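Local coordinates for protein enoyl-CoA hydratase, EchA12_1 (Mycobacterium marinum M, PDB 3QRE) that belongs to the enoyl-CoA hydratase/isomerase (crotonase) family and probably hydrates the double bond of enoyl-CoA thioesters in fatty acid metabolism, at residues D57-A60 / G61-A65; G139-G143 / I144-Q148; L226-A229 / E230-R234. All blocks are in the same frame, centred on the assembly; numbering follows the deposited sequence.

Interaction 1: residues D57-A60 / G61-A65; sequences DLAA and GFYAA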
ATOM      1  N   ASP A  57       4.271 -11.941  32.720  1.00 42.58           N
ATOM      2  CA  ASP A  57       2.911 -12.236  33.198  1.00 42.69           C
ATOM      3  C   ASP A  57       1.883 -12.034  32.085  1.00 41.02           C
ATOM      4  O   ASP A  57       0.999 -12.869  31.879  1.00 40.70           O
ATOM      5  CB  ASP A  57       2.528 -11.418  34.458  1.00 42.83           C
ATOM      6  CG  ASP A  57       2.650  -9.884  34.252  1.00 43.75           C
ATOM      7  OD1 ASP A  57       2.036  -9.118  35.025  1.00 44.64           O
ATOM      8  OD2 ASP A  57       3.379  -9.438  33.340  1.00 43.43           O
ATOM      9  N   LEU A  58       2.029 -10.926  31.371  1.00 40.34           N
ATOM     10  CA  LEU A  58       1.112 -10.547  30.314  1.00 39.26           C
ATOM     11  C   LEU A  58       1.249 -11.490  29.126  1.00 38.28           C
ATOM     12  O   LEU A  58       0.252 -11.893  28.548  1.00 37.44           O
ATOM     13  CB  LEU A  58       1.370  -9.113  29.887  1.00 39.21           C
ATOM     14  CG  LEU A  58       0.083  -8.437  29.430  1.00 40.49           C
ATOM     15  CD1 LEU A  58      -0.812  -8.096  30.655  1.00 39.12           C
ATOM     16  CD2 LEU A  58       0.411  -7.208  28.624  1.00 40.86           C
ATOM     17  N   ALA A  59       2.489 -11.855  28.803  1.00 37.63           N
ATOM     18  CA  ALA A  59       2.773 -12.799  27.749  1.00 37.65           C
ATOM     19  C   ALA A  59       2.127 -14.153  28.023  1.00 38.24           C
ATOM     20  O   ALA A  59       1.328 -14.639  27.192  1.00 38.00           O
ATOM     21  CB  ALA A  59       4.296 -12.943  27.519  1.00 37.96           C
ATOM     22  N   ALA A  60       2.438 -14.744  29.180  1.00 38.78           N
ATOM     23  CA  ALA A  60       1.885 -16.046  29.560  1.00 39.44           C
ATOM     24  C   ALA A  60       0.349 -16.065  29.596  1.00 39.64           C
ATOM     25  O   ALA A  60      -0.293 -17.064  29.216  1.00 39.68           O
ATOM     26  CB  ALA A  60       2.478 -16.537  30.888  1.00 40.23           C
ATOM     27  N   GLY A  61      -0.247 -14.965  30.043  1.00 39.60           N
ATOM     28  CA  GLY A  61      -1.711 -14.883  30.076  1.00 39.52           C
ATOM     29  C   GLY A  61      -2.233 -14.875  28.652  1.00 38.37           C
ATOM     30  O   GLY A  61      -3.145 -15.624  28.316  1.00 39.26           O
ATOM     31  N   PHE A  62      -1.621 -14.040  27.819  1.00 37.76           N
ATOM     32  CA  PHE A  62      -1.966 -13.903  26.411  1.00 37.30           C
ATOM     33  C   PHE A  62      -1.883 -15.230  25.628  1.00 36.79           C
ATOM     34  O   PHE A  62      -2.833 -15.600  24.941  1.00 36.57           O
ATOM     35  CB  PHE A  62      -1.064 -12.843  25.757  1.00 37.04           C
ATOM     36  CG  PHE A  62      -1.402 -12.558  24.306  1.00 36.70           C
ATOM     37  CD1 PHE A  62      -2.665 -12.073  23.943  1.00 37.75           C
ATOM     38  CD2 PHE A  62      -0.467 -12.765  23.309  1.00 36.67           C
ATOM     39  CE1 PHE A  62      -2.985 -11.801  22.595  1.00 37.11           C
ATOM     40  CE2 PHE A  62      -0.789 -12.504  21.954  1.00 36.98           C
ATOM     41  CZ  PHE A  62      -2.046 -12.011  21.608  1.00 34.13           C
ATOM     42  N   TYR A  63      -0.756 -15.935  25.745  1.00 36.92           N
ATOM     43  CA  TYR A  63      -0.573 -17.222  25.068  1.00 36.83           C
ATOM     44  C   TYR A  63      -1.613 -18.227  25.497  1.00 37.31           C
ATOM     45  O   TYR A  63      -2.219 -18.898  24.641  1.00 37.31           O
ATOM     46  CB  TYR A  63       0.813 -17.799  25.300  1.00 37.10           C
ATOM     47  CG  TYR A  63       1.912 -16.902  24.792  1.00 36.88           C
ATOM     48  CD1 TYR A  63       1.691 -16.049  23.689  1.00 35.92           C
ATOM     49  CD2 TYR A  63       3.171 -16.912  25.387  1.00 36.78           C
ATOM     50  CE1 TYR A  63       2.687 -15.227  23.196  1.00 34.72           C
ATOM     51  CE2 TYR A  63       4.178 -16.079  24.920  1.00 38.28           C
ATOM     52  CZ  TYR A  63       3.930 -15.234  23.808  1.00 37.44           C
ATOM     53  OH  TYR A  63       4.925 -14.400  23.331  1.00 36.49           O
ATOM     54  N   ALA A  64      -1.853 -18.293  26.805  1.00 37.12           N
ATOM     55  CA  ALA A  64      -2.765 -19.280  27.361  1.00 37.61           C
ATOM     56  C   ALA A  64      -4.181 -18.952  26.920  1.00 36.78           C
ATOM     57  O   ALA A  64      -4.938 -19.843  26.564  1.00 37.04           O
ATOM     58  CB  ALA A  64      -2.644 -19.342  28.915  1.00 37.52           C
ATOM     59  N   ALA A  65      -4.520 -17.664  26.926  1.00 36.66           N
ATOM     60  CA  ALA A  65      -5.841 -17.204  26.509  1.00 36.42           C
ATOM     61  C   ALA A  65      -6.084 -17.489  25.027  1.00 36.28           C
ATOM     62  O   ALA A  65      -7.094 -18.098  24.687  1.00 36.33           O
ATOM     63  CB  ALA A  65      -6.031 -15.722  26.832  1.00 36.40           C
TER

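Interaction 2: residues G139-G143 / I144-Q148; sequences GPCVG and IGLTQ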
ATOM      1  N   GLY A 139      -6.555   2.909  23.672  1.00 34.75           N
ATOM      2  CA  GLY A 139      -5.630   3.934  24.187  1.00 34.98           C
ATOM      3  C   GLY A 139      -4.202   3.580  23.789  1.00 34.70           C
ATOM      4  O   GLY A 139      -4.016   2.707  22.913  1.00 33.60           O
ATOM      5  N   PRO A 140      -3.190   4.236  24.430  1.00 34.54           N
ATOM      6  CA  PRO A 140      -1.772   4.077  24.063  1.00 34.10           C
ATOM      7  C   PRO A 140      -1.338   2.704  23.497  1.00 32.86           C
ATOM      8  O   PRO A 140      -1.456   1.670  24.153  1.00 32.63           O
ATOM      9  CB  PRO A 140      -1.027   4.470  25.356  1.00 34.95           C
ATOM     10  CG  PRO A 140      -1.981   5.523  26.028  1.00 35.15           C
ATOM     11  CD  PRO A 140      -3.359   5.353  25.393  1.00 35.47           C
ATOM     12  N   CYS A 141      -0.832   2.734  22.267  1.00 32.20           N
ATOM     13  CA  CYS A 141      -0.384   1.537  21.543  1.00 31.01           C
ATOM     14  C   CYS A 141       1.079   1.758  21.075  1.00 30.80           C
ATOM     15  O   CYS A 141       1.346   2.427  20.070  1.00 30.59           O
ATOM     16  CB  CYS A 141      -1.335   1.300  20.368  1.00 30.61           C
ATOM     17  SG  CYS A 141      -1.049  -0.165  19.350  1.00 29.62           S
ATOM     18  N   VAL A 142       2.031   1.208  21.822  1.00 31.13           N
ATOM     19  CA  VAL A 142       3.427   1.640  21.706  1.00 31.46           C
ATOM     20  C   VAL A 142       4.375   0.463  21.797  1.00 31.47           C
ATOM     21  O   VAL A 142       4.168  -0.455  22.611  1.00 32.57           O
ATOM     22  CB  VAL A 142       3.787   2.699  22.806  1.00 32.20           C
ATOM     23  CG1 VAL A 142       5.281   3.066  22.786  1.00 31.83           C
ATOM     24  CG2 VAL A 142       2.918   3.967  22.650  1.00 31.95           C
ATOM     25  N   GLY A 143       5.424   0.504  20.977  1.00 30.50           N
ATOM     26  CA  GLY A 143       6.451  -0.515  21.012  1.00 29.79           C
ATOM     27  C   GLY A 143       5.858  -1.859  20.661  1.00 30.06           C
ATOM     28  O   GLY A 143       5.132  -2.005  19.655  1.00 29.75           O
ATOM     29  N   ILE A 144       6.156  -2.836  21.503  1.00 30.02           N
ATOM     30  CA  ILE A 144       5.647  -4.178  21.352  1.00 31.26           C
ATOM     31  C   ILE A 144       4.104  -4.207  21.263  1.00 30.70           C
ATOM     32  O   ILE A 144       3.538  -5.056  20.558  1.00 30.80           O
ATOM     33  CB  ILE A 144       6.196  -5.096  22.466  1.00 32.22           C
ATOM     34  CG1 ILE A 144       5.438  -6.432  22.529  1.00 34.61           C
ATOM     35  CG2 ILE A 144       6.127  -4.369  23.789  1.00 34.04           C
ATOM     36  CD1 ILE A 144       6.352  -7.679  22.625  1.00 39.94           C
ATOM     37  N   GLY A 145       3.443  -3.269  21.940  1.00 30.06           N
ATOM     38  CA  GLY A 145       2.006  -3.104  21.808  1.00 29.37           C
ATOM     39  C   GLY A 145       1.528  -2.765  20.394  1.00 29.27           C
ATOM     40  O   GLY A 145       0.456  -3.224  19.968  1.00 28.95           O
ATOM     41  N   LEU A 146       2.304  -1.960  19.667  1.00 28.52           N
ATOM     42  CA  LEU A 146       2.011  -1.696  18.259  1.00 28.04           C
ATOM     43  C   LEU A 146       2.260  -2.965  17.417  1.00 27.90           C
ATOM     44  O   LEU A 146       1.449  -3.341  16.576  1.00 27.31           O
ATOM     45  CB  LEU A 146       2.852  -0.520  17.745  1.00 27.28           C
ATOM     46  CG  LEU A 146       2.666  -0.212  16.260  1.00 27.43           C
ATOM     47  CD1 LEU A 146       1.231   0.261  15.961  1.00 26.32           C
ATOM     48  CD2 LEU A 146       3.698   0.837  15.801  1.00 27.84           C
ATOM     49  N   THR A 147       3.381  -3.632  17.662  1.00 28.47           N
ATOM     50  CA  THR A 147       3.651  -4.887  16.968  1.00 28.97           C
ATOM     51  C   THR A 147       2.516  -5.902  17.144  1.00 28.81           C
ATOM     52  O   THR A 147       2.013  -6.436  16.143  1.00 29.26           O
ATOM     53  CB  THR A 147       5.012  -5.461  17.359  1.00 29.28           C
ATOM     54  OG1 THR A 147       5.991  -4.451  17.137  1.00 29.19           O
ATOM     55  CG2 THR A 147       5.363  -6.672  16.499  1.00 28.61           C
ATOM     56  N   GLN A 148       2.089  -6.143  18.384  1.00 28.94           N
ATOM     57  CA  GLN A 148       0.994  -7.078  18.618  1.00 29.74           C
ATOM     58  C   GLN A 148      -0.327  -6.679  17.942  1.00 28.33           C
ATOM     59  O   GLN A 148      -1.023  -7.553  17.427  1.00 28.45           O
ATOM     60  CB  GLN A 148       0.735  -7.317  20.109  1.00 31.13           C
ATOM     61  CG  GLN A 148       1.392  -8.592  20.648  1.00 36.79           C
ATOM     62  CD  GLN A 148       0.936  -9.917  19.983  1.00 40.00           C
ATOM     63  OE1 GLN A 148       0.045  -9.988  19.104  1.00 40.54           O
ATOM     64  NE2 GLN A 148       1.581 -10.979  20.408  1.00 42.58           N
TER

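Interaction 3: residues L226-A229 / E230-R234; sequences LEYA and EDIAR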
ATOM      1  N   LEU A 226     -17.123  -5.914  18.705  1.00 39.61           N
ATOM      2  CA  LEU A 226     -17.965  -7.112  18.903  1.00 40.17           C
ATOM      3  C   LEU A 226     -19.036  -7.304  17.839  1.00 40.65           C
ATOM      4  O   LEU A 226     -19.373  -8.436  17.514  1.00 41.19           O
ATOM      5  CB  LEU A 226     -18.635  -7.120  20.280  1.00 40.25           C
ATOM      6  CG  LEU A 226     -17.668  -7.169  21.443  1.00 39.41           C
ATOM      7  CD1 LEU A 226     -18.422  -6.773  22.732  1.00 41.79           C
ATOM      8  CD2 LEU A 226     -16.988  -8.541  21.541  1.00 37.00           C
ATOM      9  N   GLU A 227     -19.595  -6.205  17.338  1.00 41.55           N
ATOM     10  CA  GLU A 227     -20.599  -6.255  16.266  1.00 42.88           C
ATOM     11  C   GLU A 227     -19.934  -6.897  15.050  1.00 41.67           C
ATOM     12  O   GLU A 227     -20.372  -7.938  14.557  1.00 41.56           O
ATOM     13  CB  GLU A 227     -21.098  -4.839  15.930  1.00 43.84           C
ATOM     14  CG  GLU A 227     -22.075  -4.738  14.741  1.00 47.75           C
ATOM     15  CD  GLU A 227     -22.285  -3.289  14.229  1.00 51.16           C
ATOM     16  OE1 GLU A 227     -21.426  -2.413  14.459  1.00 50.95           O
ATOM     17  OE2 GLU A 227     -23.321  -3.030  13.578  1.00 54.93           O
ATOM     18  N   TYR A 228     -18.838  -6.279  14.622  1.00 40.91           N
ATOM     19  CA  TYR A 228     -18.018  -6.750  13.503  1.00 39.56           C
ATOM     20  C   TYR A 228     -17.609  -8.213  13.650  1.00 38.97           C
ATOM     21  O   TYR A 228     -17.752  -8.988  12.713  1.00 38.36           O
ATOM     22  CB  TYR A 228     -16.797  -5.832  13.330  1.00 38.25           C
ATOM     23  CG  TYR A 228     -15.944  -6.180  12.136  1.00 36.33           C
ATOM     24  CD1 TYR A 228     -16.310  -5.784  10.864  1.00 33.27           C
ATOM     25  CD2 TYR A 228     -14.775  -6.925  12.291  1.00 33.40           C
ATOM     26  CE1 TYR A 228     -15.539  -6.110   9.774  1.00 34.79           C
ATOM     27  CE2 TYR A 228     -13.996  -7.247  11.222  1.00 33.46           C
ATOM     28  CZ  TYR A 228     -14.376  -6.845   9.958  1.00 34.08           C
ATOM     29  OH  TYR A 228     -13.590  -7.186   8.885  1.00 32.83           O
ATOM     30  N   ALA A 229     -17.135  -8.584  14.840  1.00 39.67           N
ATOM     31  CA  ALA A 229     -16.710  -9.969  15.145  1.00 40.19           C
ATOM     32  C   ALA A 229     -17.822 -11.032  15.048  1.00 41.63           C
ATOM     33  O   ALA A 229     -17.607 -12.115  14.497  1.00 42.15           O
ATOM     34  CB  ALA A 229     -16.029 -10.035  16.489  1.00 39.11           C
ATOM     35  N   GLU A 230     -18.997 -10.744  15.592  1.00 43.16           N
ATOM     36  CA  GLU A 230     -20.141 -11.644  15.412  1.00 44.90           C
ATOM     37  C   GLU A 230     -20.684 -11.595  13.983  1.00 44.59           C
ATOM     38  O   GLU A 230     -21.157 -12.608  13.473  1.00 44.83           O
ATOM     39  CB  GLU A 230     -21.232 -11.384  16.467  1.00 46.37           C
ATOM     40  CG  GLU A 230     -21.069 -12.290  17.722  1.00 50.04           C
ATOM     41  CD  GLU A 230     -21.720 -11.713  18.972  1.00 56.24           C
ATOM     42  OE1 GLU A 230     -21.030 -11.593  20.030  1.00 56.07           O
ATOM     43  OE2 GLU A 230     -22.935 -11.384  18.889  1.00 60.11           O
ATOM     44  N   ASP A 231     -20.591 -10.427  13.340  1.00 44.40           N
ATOM     45  CA  ASP A 231     -20.895 -10.297  11.911  1.00 44.77           C
ATOM     46  C   ASP A 231     -20.076 -11.283  11.074  1.00 43.99           C
ATOM     47  O   ASP A 231     -20.662 -12.049  10.303  1.00 44.79           O
ATOM     48  CB  ASP A 231     -20.673  -8.864  11.400  1.00 45.03           C
ATOM     49  CG  ASP A 231     -21.925  -7.990  11.500  1.00 49.05           C
ATOM     50  OD1 ASP A 231     -22.867  -8.302  12.283  1.00 51.51           O
ATOM     51  OD2 ASP A 231     -21.971  -6.968  10.782  1.00 51.75           O
ATOM     52  N   ILE A 232     -18.742 -11.294  11.235  1.00 41.74           N
ATOM     53  CA  ILE A 232     -17.905 -12.226  10.463  1.00 40.42           C
ATOM     54  C   ILE A 232     -18.114 -13.686  10.865  1.00 40.00           C
ATOM     55  O   ILE A 232     -18.047 -14.589  10.018  1.00 39.66           O
ATOM     56  CB  ILE A 232     -16.370 -11.817  10.401  1.00 39.74           C
ATOM     57  CG1 ILE A 232     -15.589 -12.317  11.605  1.00 38.59           C
ATOM     58  CG2 ILE A 232     -16.195 -10.300  10.222  1.00 39.26           C
ATOM     59  CD1 ILE A 232     -14.152 -11.820  11.616  1.00 42.26           C
ATOM     60  N   ALA A 233     -18.399 -13.908  12.145  1.00 39.54           N
ATOM     61  CA  ALA A 233     -18.713 -15.234  12.647  1.00 40.12           C
ATOM     62  C   ALA A 233     -19.970 -15.807  11.983  1.00 41.48           C
ATOM     63  O   ALA A 233     -20.042 -17.014  11.710  1.00 42.15           O
ATOM     64  CB  ALA A 233     -18.874 -15.215  14.152  1.00 40.40           C
ATOM     65  N   ARG A 234     -20.950 -14.958  11.701  1.00 41.73           N
ATOM     66  CA  ARG A 234     -22.112 -15.437  10.978  1.00 42.85           C
ATOM     67  C   ARG A 234     -21.767 -15.640   9.499  1.00 42.57           C
ATOM     68  O   ARG A 234     -22.133 -16.666   8.913  1.00 43.46           O
ATOM     69  CB  ARG A 234     -23.324 -14.507  11.166  1.00 43.96           C
TER
HETATM   70  O   HOH W   1     -23.752  -5.063  11.691  1.00 44.22           O

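Interaction 1: residues D57-A60 / G61-A65
Ala59 and Tyr63 meet one helical turn apart, the methyl CB of Ala59 lying 4.1 Å from ring atom CE2 of Tyr63. The ring is brought back over the preceding turn because its CG stands anti to the carbonyl carbon and beside the backbone N (chi1 -60°). One face of the ring thereby lies against the carbonyl oxygen of Ala59, 3.3 Å from CG of Tyr63 and displaced toward the ring's rim. That same oxygen accepts the backbone N-H of Tyr63 at 2.8 Å, in a nearly linear bond (N-H...O 170°) lying almost along the C=O axis; the amide is bonded to it, whereas the ring merely packs on it. Phe62 behaves differently: its CB sits 3.2 Å from the carbonyl oxygen of Leu58, but with CG anti to the backbone N (chi1 -176°) the ring swings away from the preceding turn and packs on Phe125. The side chain of Leu58 packs on Phe45, while Ala65 rests on Ile43. The carboxylate of Asp57 forms salt bridges with Arg47 and Arg50, and its OD2 also makes a weak bond with Leu58 N. Leu58 and Ala65 thus face the sheet while the small Ala60 and Ala64 lie exposed; helix 56-71 is the crossover helix of a beta-alpha-beta unit between parallel strands 40-45 and 77-82, as in the crotonase fold.

Interaction 2: residues G139-G143 / I144-Q148
A strand-to-helix turn capped by Gly143 joins the short strand 141-142 to helix 144-151, and its contacts are made largely by backbone atoms and the sulfur of Cys141. The carbonyl oxygen of Gly143, at the N-cap position, serves two amides of the first turn: Thr147 N approaches in the carbonyl plane at 3.1 Å with a fairly straight bond (N-H...O 164°), whereas Leu146 N, though nearer, makes a weak, bent one. One residue earlier, Val142 O accepts Gly145 N at 3.0 Å from well above the carbonyl plane. Gly143 has a positive phi (62°), a conformation that favours glycine, and it lets the chain turn sharply from strand into helix. In crotonase-family enzymes the amide at the start of the corresponding helix contributes to the oxyanion hole that holds the thioester carbonyl; the present turn is consistent with that arrangement. Cys141 carries the side-chain part of the contact. With SG anti to its backbone N (chi1 -177°), the sulfur lies against the first helical turn, 3.5 Å from Gly145 O and 3.6 Å from Leu146 CA. The CD1 branch of Leu146 completes the apolar contact, 4.1 Å from SG, and both residues also pack on Phe163 of the neighbouring strand 162-164. Ile144 rests on Trp54, and Thr147 and Leu146 both touch Ile178 of helix 178-185.

Interaction 3: residues L226-A229 / E230-R234
Tyr228 and Ile232 form the close-packed side of this helical turn: methyl CG2 of Ile232 sits over one face of the tyrosine ring, 3.9 Å from CE2 of Tyr228, in a CH-pi contact only 17° off the ring normal. The ring is set for it by CG standing anti to the backbone N (chi1 -176°), and CG2 of Ile232 is also 3.2 Å from the carbonyl oxygen of Tyr228. Beyond the helix the same ring meets Phe156 edge-to-face, and its hydroxyl is hydrogen-bonded to Asp193 of the second subunit; Ser197 of that subunit packs against both Tyr228 and Ile232. Ala229, also buried, lies on Val77 and Val79 of the sheet.

The solvent-facing side is looser. Glu227 and Asp231, one turn apart, have no direct bond between their carboxylates; a water donates to both, at 2.8 Å from Glu227 OE2 and 2.8 Å from Asp231 OD2. Asp231 N binds Glu227 O at 2.8 Å, so the backbone is regular here. OE1 of Glu227 is claimed by Arg224 in a salt bridge, and Glu230 turns its OE1 to Thr36. Two like charges with OE2 of Glu227 and OD2 of Asp231 5.0 Å apart probably repel mildly; the bridging water and the arginine would offset this, while the Tyr228-Ile232 side combines CH-pi and apolar packing with the hydroxyl's bond across the interface.

Overall arrangement
The three contacts follow one another along the chain within one enoyl-CoA hydratase/isomerase family region. Interactions 1 and 2 are neighbours, their centres about 16 Å apart, and they touch: CE2 of Phe62 packs 3.2 Å from NE2 of Gln148. Trp54 further links them, meeting both Ala59 and Ile144. Interaction 3 stands apart, its centre about 24 Å from each of the others and its nearest atoms about 14 Å away, on the opposite side of the chain's centre from interaction 2. Interaction 2 holds the turn consistent with an oxyanion hole, whereas 226-234 lies at a subunit interface; the side chain of Ala233 is about 14 Å from a bound potassium ion, too far to coordinate it.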